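Local coordinates for protein toll (Drosophila melanogaster, PDB 4LXR), which serves as the receptor for the cleaved cytokine Spätzle, triggering Toll signalling in antifungal immunity and in dorsal-ventral patterning of the embryo, at residues 524-538 against 559-573. Residues are numbered along the deposited sequence; the frame is centred on the assembly and turned at random.
Sequences NNLVHVDLNDNPLVC and RQFKLRTDRLVCSQP. With NAG (2-acetamido-2-deoxy-beta-D-glucopyranose), chain F; NAG (2-acetamido-2-deoxy-beta-D-glucopyranose), chain B.
Gln560 O takes the N-H of Val527, opening a parallel ladder in which strand 561-564 runs beside 527-530, their short axes 4.6 Å apart. Lys562 follows with both backbone groups bonded to Val527 and Val529; its aliphatic CD lies 3.6 Å from His528 CE1, while its charged end leads away from the strand. On the face shared with Val527 and Phe561, Leu563 packs CD2 on Val529 CB, and helix 543-549 lies against Leu563 through Leu548. Arg564 lies alongside Asp530, whose OD2 sits over one guanidinium face, 3.2 Å from NE, in a salt bridge of charge alone; this leaves NH2 to bind NAG (chain B) O6 at 2.7 Å, while Asp530 OD2 accepts the N-H of NAG (chain F) N2. Asp566 OD1 then accepts an N-H from Asn532 ND2, and Arg567 N reaches Asn532 OD1 at 2.8 Å from above the amide plane. With CG anti to its carbonyl carbon (chi1 -76°), Asn532 puts its amide beside this turn, where one group can both donate and accept; a leucine here would probably leave Arg567 N and Asp566 without these partners and free the turn to shift. Leu568 sets CD2 against Leu531 CB and Leu536 CD2, with CD1 beside Asn534 CB. The first LRRCT cap, tied by the Cys538-Cys570 disulfide, thus contributes the final parallel strand closing Toll's first leucine-rich-repeat block.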
loop_
_atom_site.group_PDB
_atom_site.type_symbol
_atom_site.label_atom_id
_atom_site.label_comp_id
_atom_site.label_asym_id
_atom_site.label_seq_id
_atom_site.Cartn_x
_atom_site.Cartn_y
_atom_site.Cartn_z
ATOM N N ASN A 524 -19.889 0.225 -23.974
ATOM C CA ASN A 524 -18.630 0.520 -24.651
ATOM C C ASN A 524 -17.545 0.979 -23.679
ATOM O O ASN A 524 -16.779 1.900 -23.967
ATOM C CB ASN A 524 -18.853 1.568 -25.743
ATOM C CG ASN A 524 -17.709 1.631 -26.736
ATOM O OD1 ASN A 524 -16.930 2.586 -26.743
ATOM N ND2 ASN A 524 -17.595 0.605 -27.573
ATOM N N ASN A 525 -17.487 0.325 -22.524
ATOM C CA ASN A 525 -16.506 0.657 -21.497
ATOM C C ASN A 525 -15.331 -0.319 -21.495
ATOM O O ASN A 525 -15.285 -1.249 -22.302
ATOM C CB ASN A 525 -17.176 0.677 -20.119
ATOM C CG ASN A 525 -17.833 -0.652 -19.766
ATOM O OD1 ASN A 525 -18.155 -1.456 -20.646
ATOM N ND2 ASN A 525 -18.038 -0.885 -18.472
ATOM N N LEU A 526 -14.377 -0.099 -20.595
ATOM C CA LEU A 526 -13.322 -1.082 -20.372
ATOM C C LEU A 526 -13.099 -1.333 -18.883
ATOM O O LEU A 526 -12.708 -0.432 -18.134
ATOM C CB LEU A 526 -12.015 -0.671 -21.047
ATOM C CG LEU A 526 -10.853 -1.632 -20.767
ATOM C CD1 LEU A 526 -11.212 -3.044 -21.165
ATOM C CD2 LEU A 526 -9.598 -1.182 -21.489
ATOM N N VAL A 527 -13.344 -2.573 -18.469
ATOM C CA VAL A 527 -13.205 -2.982 -17.078
ATOM C C VAL A 527 -12.083 -3.996 -16.923
ATOM O O VAL A 527 -12.060 -4.999 -17.621
ATOM C CB VAL A 527 -14.501 -3.634 -16.579
ATOM C CG1 VAL A 527 -14.410 -3.932 -15.084
ATOM C CG2 VAL A 527 -15.692 -2.732 -16.885
ATOM N N HIS A 528 -11.152 -3.735 -16.010
ATOM C CA HIS A 528 -10.103 -4.703 -15.690
ATOM C C HIS A 528 -10.570 -5.634 -14.585
ATOM O O HIS A 528 -11.187 -5.193 -13.616
ATOM C CB HIS A 528 -8.821 -3.999 -15.244
ATOM C CG HIS A 528 -8.228 -3.098 -16.283
ATOM N ND1 HIS A 528 -7.112 -3.442 -17.019
ATOM C CD2 HIS A 528 -8.591 -1.865 -16.707
ATOM C CE1 HIS A 528 -6.819 -2.463 -17.854
ATOM N NE2 HIS A 528 -7.700 -1.494 -17.685
ATOM N N VAL A 529 -10.281 -6.924 -14.730
ATOM C CA VAL A 529 -10.640 -7.911 -13.712
ATOM C C VAL A 529 -9.460 -8.827 -13.402
ATOM O O VAL A 529 -8.946 -9.509 -14.288
ATOM C CB VAL A 529 -11.836 -8.795 -14.144
ATOM C CG1 VAL A 529 -12.260 -9.687 -12.995
ATOM C CG2 VAL A 529 -13.005 -7.940 -14.620
ATOM N N ASP A 530 -9.042 -8.851 -12.140
ATOM C CA ASP A 530 -7.924 -9.688 -11.727
ATOM C C ASP A 530 -8.412 -11.059 -11.260
ATOM O O ASP A 530 -9.065 -11.166 -10.230
ATOM C CB ASP A 530 -7.136 -8.995 -10.613
ATOM C CG ASP A 530 -5.778 -9.621 -10.392
ATOM O OD1 ASP A 530 -5.600 -10.801 -10.763
ATOM O OD2 ASP A 530 -4.888 -8.941 -9.843
ATOM N N LEU A 531 -8.072 -12.103 -12.014
ATOM C CA LEU A 531 -8.539 -13.459 -11.727
ATOM C C LEU A 531 -7.450 -14.368 -11.165
ATOM O O LEU A 531 -7.649 -15.579 -11.053
ATOM C CB LEU A 531 -9.122 -14.094 -12.988
ATOM C CG LEU A 531 -10.363 -13.422 -13.573
ATOM C CD1 LEU A 531 -10.816 -14.139 -14.858
ATOM C CD2 LEU A 531 -11.480 -13.381 -12.521
ATOM N N ASN A 532 -6.307 -13.786 -10.815
ATOM C CA ASN A 532 -5.165 -14.552 -10.315
ATOM C C ASN A 532 -5.457 -15.336 -9.039
ATOM O O ASN A 532 -6.353 -14.976 -8.273
ATOM C CB ASN A 532 -3.970 -13.624 -10.080
ATOM C CG ASN A 532 -3.284 -13.215 -11.374
ATOM O OD1 ASN A 532 -3.477 -13.850 -12.413
ATOM N ND2 ASN A 532 -2.470 -12.162 -11.315
ATOM N N ASP A 533 -4.695 -16.406 -8.815
ATOM C CA ASP A 533 -4.758 -17.159 -7.558
ATOM C C ASP A 533 -6.137 -17.725 -7.244
ATOM O O ASP A 533 -6.626 -17.612 -6.120
ATOM C CB ASP A 533 -4.285 -16.298 -6.380
ATOM C CG ASP A 533 -2.858 -15.837 -6.535
ATOM O OD1 ASP A 533 -1.940 -16.664 -6.343
ATOM O OD2 ASP A 533 -2.652 -14.645 -6.842
ATOM N N ASN A 534 -6.763 -18.323 -8.243
ATOM C CA ASN A 534 -7.989 -19.063 -8.030
ATOM C C ASN A 534 -7.778 -20.546 -8.334
ATOM O O ASN A 534 -6.940 -20.894 -9.171
ATOM C CB ASN A 534 -9.110 -18.463 -8.871
ATOM C CG ASN A 534 -9.791 -17.305 -8.168
ATOM O OD1 ASN A 534 -10.504 -17.509 -7.182
ATOM N ND2 ASN A 534 -9.581 -16.089 -8.667
ATOM N N PRO A 535 -8.514 -21.431 -7.639
ATOM C CA PRO A 535 -8.317 -22.883 -7.794
ATOM C C PRO A 535 -8.987 -23.489 -9.046
ATOM O O PRO A 535 -9.800 -24.406 -8.947
ATOM C CB PRO A 535 -8.941 -23.451 -6.509
ATOM C CG PRO A 535 -10.024 -22.470 -6.162
ATOM C CD PRO A 535 -9.478 -21.110 -6.568
ATOM N N LEU A 536 -8.621 -22.995 -10.219
ATOM C CA LEU A 536 -9.312 -23.360 -11.454
ATOM C C LEU A 536 -9.191 -24.840 -11.814
ATOM O O LEU A 536 -8.093 -25.405 -11.800
ATOM C CB LEU A 536 -8.788 -22.506 -12.606
ATOM C CG LEU A 536 -9.627 -22.496 -13.879
ATOM C CD1 LEU A 536 -10.981 -21.843 -13.615
ATOM C CD2 LEU A 536 -8.881 -21.781 -14.987
ATOM N N VAL A 537 -10.329 -25.468 -12.107
ATOM C CA VAL A 537 -10.335 -26.840 -12.610
ATOM C C VAL A 537 -10.214 -26.784 -14.134
ATOM O O VAL A 537 -11.117 -26.300 -14.819
ATOM C CB VAL A 537 -11.615 -27.619 -12.200
ATOM C CG1 VAL A 537 -11.690 -28.953 -12.937
ATOM C CG2 VAL A 537 -11.659 -27.845 -10.684
ATOM N N CYS A 538 -9.084 -27.244 -14.658
ATOM C CA CYS A 538 -8.828 -27.160 -16.093
ATOM C C CYS A 538 -9.295 -28.403 -16.845
ATOM O O CYS A 538 -8.496 -29.269 -17.204
ATOM C CB CYS A 538 -7.353 -26.884 -16.360
ATOM S SG CYS A 538 -6.806 -25.299 -15.696
ATOM N N ARG A 559 -14.203 -7.778 -25.425
ATOM C CA ARG A 559 -13.427 -6.552 -25.542
ATOM C C ARG A 559 -13.983 -5.442 -24.652
ATOM O O ARG A 559 -13.470 -4.324 -24.643
ATOM C CB ARG A 559 -13.373 -6.093 -27.001
ATOM C CG ARG A 559 -12.163 -5.234 -27.336
ATOM C CD ARG A 559 -10.872 -6.028 -27.199
ATOM N NE ARG A 559 -10.556 -6.776 -28.414
ATOM C CZ ARG A 559 -9.548 -7.635 -28.525
ATOM N NH1 ARG A 559 -8.754 -7.868 -27.488
ATOM N NH2 ARG A 559 -9.336 -8.263 -29.674
ATOM N N GLN A 560 -15.039 -5.754 -23.905
ATOM C CA GLN A 560 -15.544 -4.831 -22.896
ATOM C C GLN A 560 -14.694 -4.932 -21.631
ATOM O O GLN A 560 -14.647 -4.006 -20.830
ATOM C CB GLN A 560 -17.023 -5.092 -22.581
ATOM C CG GLN A 560 -17.986 -4.017 -23.107
ATOM C CD GLN A 560 -18.138 -4.032 -24.630
ATOM O OE1 GLN A 560 -18.802 -4.907 -25.194
ATOM N NE2 GLN A 560 -17.527 -3.054 -25.296
ATOM N N PHE A 561 -14.011 -6.058 -21.459
ATOM C CA PHE A 561 -13.150 -6.237 -20.294
ATOM C C PHE A 561 -11.737 -6.685 -20.656
ATOM O O PHE A 561 -11.477 -7.127 -21.771
ATOM C CB PHE A 561 -13.771 -7.217 -19.289
ATOM C CG PHE A 561 -14.196 -8.534 -19.893
ATOM C CD1 PHE A 561 -13.261 -9.406 -20.441
ATOM C CD2 PHE A 561 -15.533 -8.915 -19.880
ATOM C CE1 PHE A 561 -13.653 -10.617 -20.987
ATOM C CE2 PHE A 561 -15.932 -10.122 -20.416
ATOM C CZ PHE A 561 -14.990 -10.978 -20.975
ATOM N N LYS A 562 -10.838 -6.569 -19.685
ATOM C CA LYS A 562 -9.469 -7.049 -19.798
ATOM C C LYS A 562 -9.134 -7.861 -18.548
ATOM O O LYS A 562 -9.063 -7.318 -17.434
ATOM C CB LYS A 562 -8.502 -5.872 -19.950
ATOM C CG LYS A 562 -7.035 -6.245 -19.799
ATOM C CD LYS A 562 -6.136 -5.097 -20.240
ATOM C CE LYS A 562 -4.671 -5.413 -19.999
ATOM N NZ LYS A 562 -4.283 -6.717 -20.595
ATOM N N LEU A 563 -8.943 -9.165 -18.736
ATOM C CA LEU A 563 -8.721 -10.078 -17.623
ATOM C C LEU A 563 -7.238 -10.255 -17.356
ATOM O O LEU A 563 -6.448 -10.420 -18.286
ATOM C CB LEU A 563 -9.344 -11.442 -17.922
ATOM C CG LEU A 563 -10.770 -11.394 -18.461
ATOM C CD1 LEU A 563 -11.230 -12.788 -18.846
ATOM C CD2 LEU A 563 -11.687 -10.786 -17.423
ATOM N N ARG A 564 -6.866 -10.214 -16.080
ATOM C CA ARG A 564 -5.499 -10.499 -15.668
ATOM C C ARG A 564 -5.432 -11.935 -15.185
ATOM O O ARG A 564 -6.068 -12.306 -14.190
ATOM C CB ARG A 564 -5.051 -9.545 -14.566
ATOM C CG ARG A 564 -3.717 -9.904 -13.942
ATOM C CD ARG A 564 -3.112 -8.699 -13.245
ATOM N NE ARG A 564 -2.460 -9.063 -11.992
ATOM C CZ ARG A 564 -1.611 -8.278 -11.337
ATOM N NH1 ARG A 564 -1.296 -7.083 -11.824
ATOM N NH2 ARG A 564 -1.069 -8.692 -10.198
ATOM N N THR A 565 -4.669 -12.743 -15.907
ATOM C CA THR A 565 -4.633 -14.180 -15.685
ATOM C C THR A 565 -3.214 -14.723 -15.613
ATOM O O THR A 565 -3.017 -15.934 -15.561
ATOM C CB THR A 565 -5.356 -14.916 -16.817
ATOM O OG1 THR A 565 -4.816 -14.488 -18.071
ATOM C CG2 THR A 565 -6.838 -14.592 -16.791
ATOM N N ASP A 566 -2.233 -13.825 -15.594
ATOM C CA ASP A 566 -0.821 -14.204 -15.644
ATOM C C ASP A 566 -0.422 -15.121 -14.491
ATOM O O ASP A 566 0.528 -15.885 -14.604
ATOM C CB ASP A 566 0.074 -12.960 -15.681
ATOM C CG ASP A 566 0.196 -12.281 -14.321
ATOM O OD1 ASP A 566 -0.819 -11.749 -13.817
ATOM O OD2 ASP A 566 1.312 -12.272 -13.760
ATOM N N ARG A 567 -1.152 -15.041 -13.384
ATOM C CA ARG A 567 -0.922 -15.943 -12.260
ATOM C C ARG A 567 -2.185 -16.725 -11.902
ATOM O O ARG A 567 -2.416 -17.066 -10.739
ATOM C CB ARG A 567 -0.339 -15.192 -11.059
ATOM C CG ARG A 567 1.152 -14.900 -11.224
ATOM C CD ARG A 567 1.662 -13.814 -10.293
ATOM N NE ARG A 567 1.422 -14.139 -8.894
ATOM C CZ ARG A 567 0.552 -13.499 -8.117
ATOM N NH1 ARG A 567 -0.155 -12.486 -8.604
ATOM N NH2 ARG A 567 0.392 -13.866 -6.853
ATOM N N LEU A 568 -2.996 -17.005 -12.925
ATOM C CA LEU A 568 -4.116 -17.935 -12.805
ATOM C C LEU A 568 -3.663 -19.322 -13.262
ATOM O O LEU A 568 -3.311 -19.531 -14.431
ATOM C CB LEU A 568 -5.325 -17.466 -13.618
ATOM C CG LEU A 568 -6.513 -18.434 -13.620
ATOM C CD1 LEU A 568 -6.941 -18.765 -12.192
ATOM C CD2 LEU A 568 -7.673 -17.859 -14.417
ATOM N N VAL A 569 -3.687 -20.261 -12.322
ATOM C CA VAL A 569 -2.997 -21.532 -12.461
ATOM C C VAL A 569 -3.923 -22.695 -12.162
ATOM O O VAL A 569 -4.659 -22.666 -11.179
ATOM C CB VAL A 569 -1.819 -21.591 -11.472
ATOM C CG1 VAL A 569 -1.256 -22.996 -11.379
ATOM C CG2 VAL A 569 -0.744 -20.604 -11.883
ATOM N N CYS A 570 -3.876 -23.718 -13.010
ATOM C CA CYS A 570 -4.671 -24.928 -12.815
ATOM C C CYS A 570 -4.392 -25.578 -11.477
ATOM O O CYS A 570 -3.239 -25.739 -11.091
ATOM C CB CYS A 570 -4.378 -25.957 -13.911
ATOM S SG CYS A 570 -4.782 -25.404 -15.547
ATOM N N SER A 571 -5.460 -25.964 -10.787
ATOM C CA SER A 571 -5.358 -26.731 -9.557
ATOM C C SER A 571 -5.575 -28.219 -9.862
ATOM O O SER A 571 -5.068 -29.097 -9.167
ATOM C CB SER A 571 -6.397 -26.226 -8.554
ATOM O OG SER A 571 -6.444 -27.040 -7.397
ATOM N N GLN A 572 -6.323 -28.485 -10.925
ATOM C CA GLN A 572 -6.726 -29.835 -11.277
ATOM C C GLN A 572 -6.941 -29.897 -12.784
ATOM O O GLN A 572 -7.205 -28.864 -13.397
ATOM C CB GLN A 572 -8.027 -30.185 -10.562
ATOM C CG GLN A 572 -7.863 -31.051 -9.339
ATOM C CD GLN A 572 -9.153 -31.760 -8.975
ATOM O OE1 GLN A 572 -10.193 -31.122 -8.792
ATOM N NE2 GLN A 572 -9.098 -33.088 -8.883
ATOM N N PRO A 573 -6.819 -31.095 -13.392
ATOM C CA PRO A 573 -6.428 -32.380 -12.799
ATOM C C PRO A 573 -4.910 -32.463 -12.636
ATOM O O PRO A 573 -4.210 -31.538 -13.051
ATOM C CB PRO A 573 -6.886 -33.395 -13.854
ATOM C CG PRO A 573 -6.695 -32.674 -15.147
ATOM C CD PRO A 573 -7.062 -31.221 -14.843
HETATM C C1 NAG F . -5.737 -7.978 -6.174
HETATM C C2 NAG F . -4.590 -7.143 -6.769
HETATM C C3 NAG F . -3.273 -7.930 -6.744
HETATM C C4 NAG F . -3.026 -8.569 -5.381
HETATM C C5 NAG F . -4.272 -9.324 -4.939
HETATM C C6 NAG F . -4.143 -9.957 -3.572
HETATM C C7 NAG F . -4.878 -5.469 -8.550
HETATM C C8 NAG F . -4.471 -4.443 -7.537
HETATM N N2 NAG F . -4.909 -6.737 -8.125
HETATM O O3 NAG F . -2.208 -7.046 -7.072
HETATM O O4 NAG F . -1.990 -9.546 -5.464
HETATM O O5 NAG F . -5.380 -8.422 -4.887
HETATM O O6 NAG F . -3.992 -8.968 -2.563
HETATM O O7 NAG F . -5.158 -5.169 -9.706
HETATM C C1 NAG B . -0.629 -9.098 -5.393
HETATM C C2 NAG B . 0.204 -10.301 -4.965
HETATM C C3 NAG B . 1.684 -9.936 -4.925
HETATM C C4 NAG B . 2.134 -9.309 -6.241
HETATM C C5 NAG B . 1.193 -8.179 -6.657
HETATM C C6 NAG B . 1.476 -7.658 -8.047
HETATM C C7 NAG B . -1.039 -11.854 -3.508
HETATM C C8 NAG B . -1.336 -12.241 -2.091
HETATM N N2 NAG B . -0.223 -10.807 -3.666
HETATM O O3 NAG B . 2.448 -11.103 -4.639
HETATM O O4 NAG B . 3.433 -8.754 -6.062
HETATM O O5 NAG B . -0.168 -8.634 -6.657
HETATM O O6 NAG B . 0.340 -7.015 -8.609
HETATM O O7 NAG B . -1.530 -12.454 -4.463
HETATM O O HOH W 1 -2.887 -10.666 -8.970
HETATM O O HOH W 2 -4.654 -19.567 -10.041
#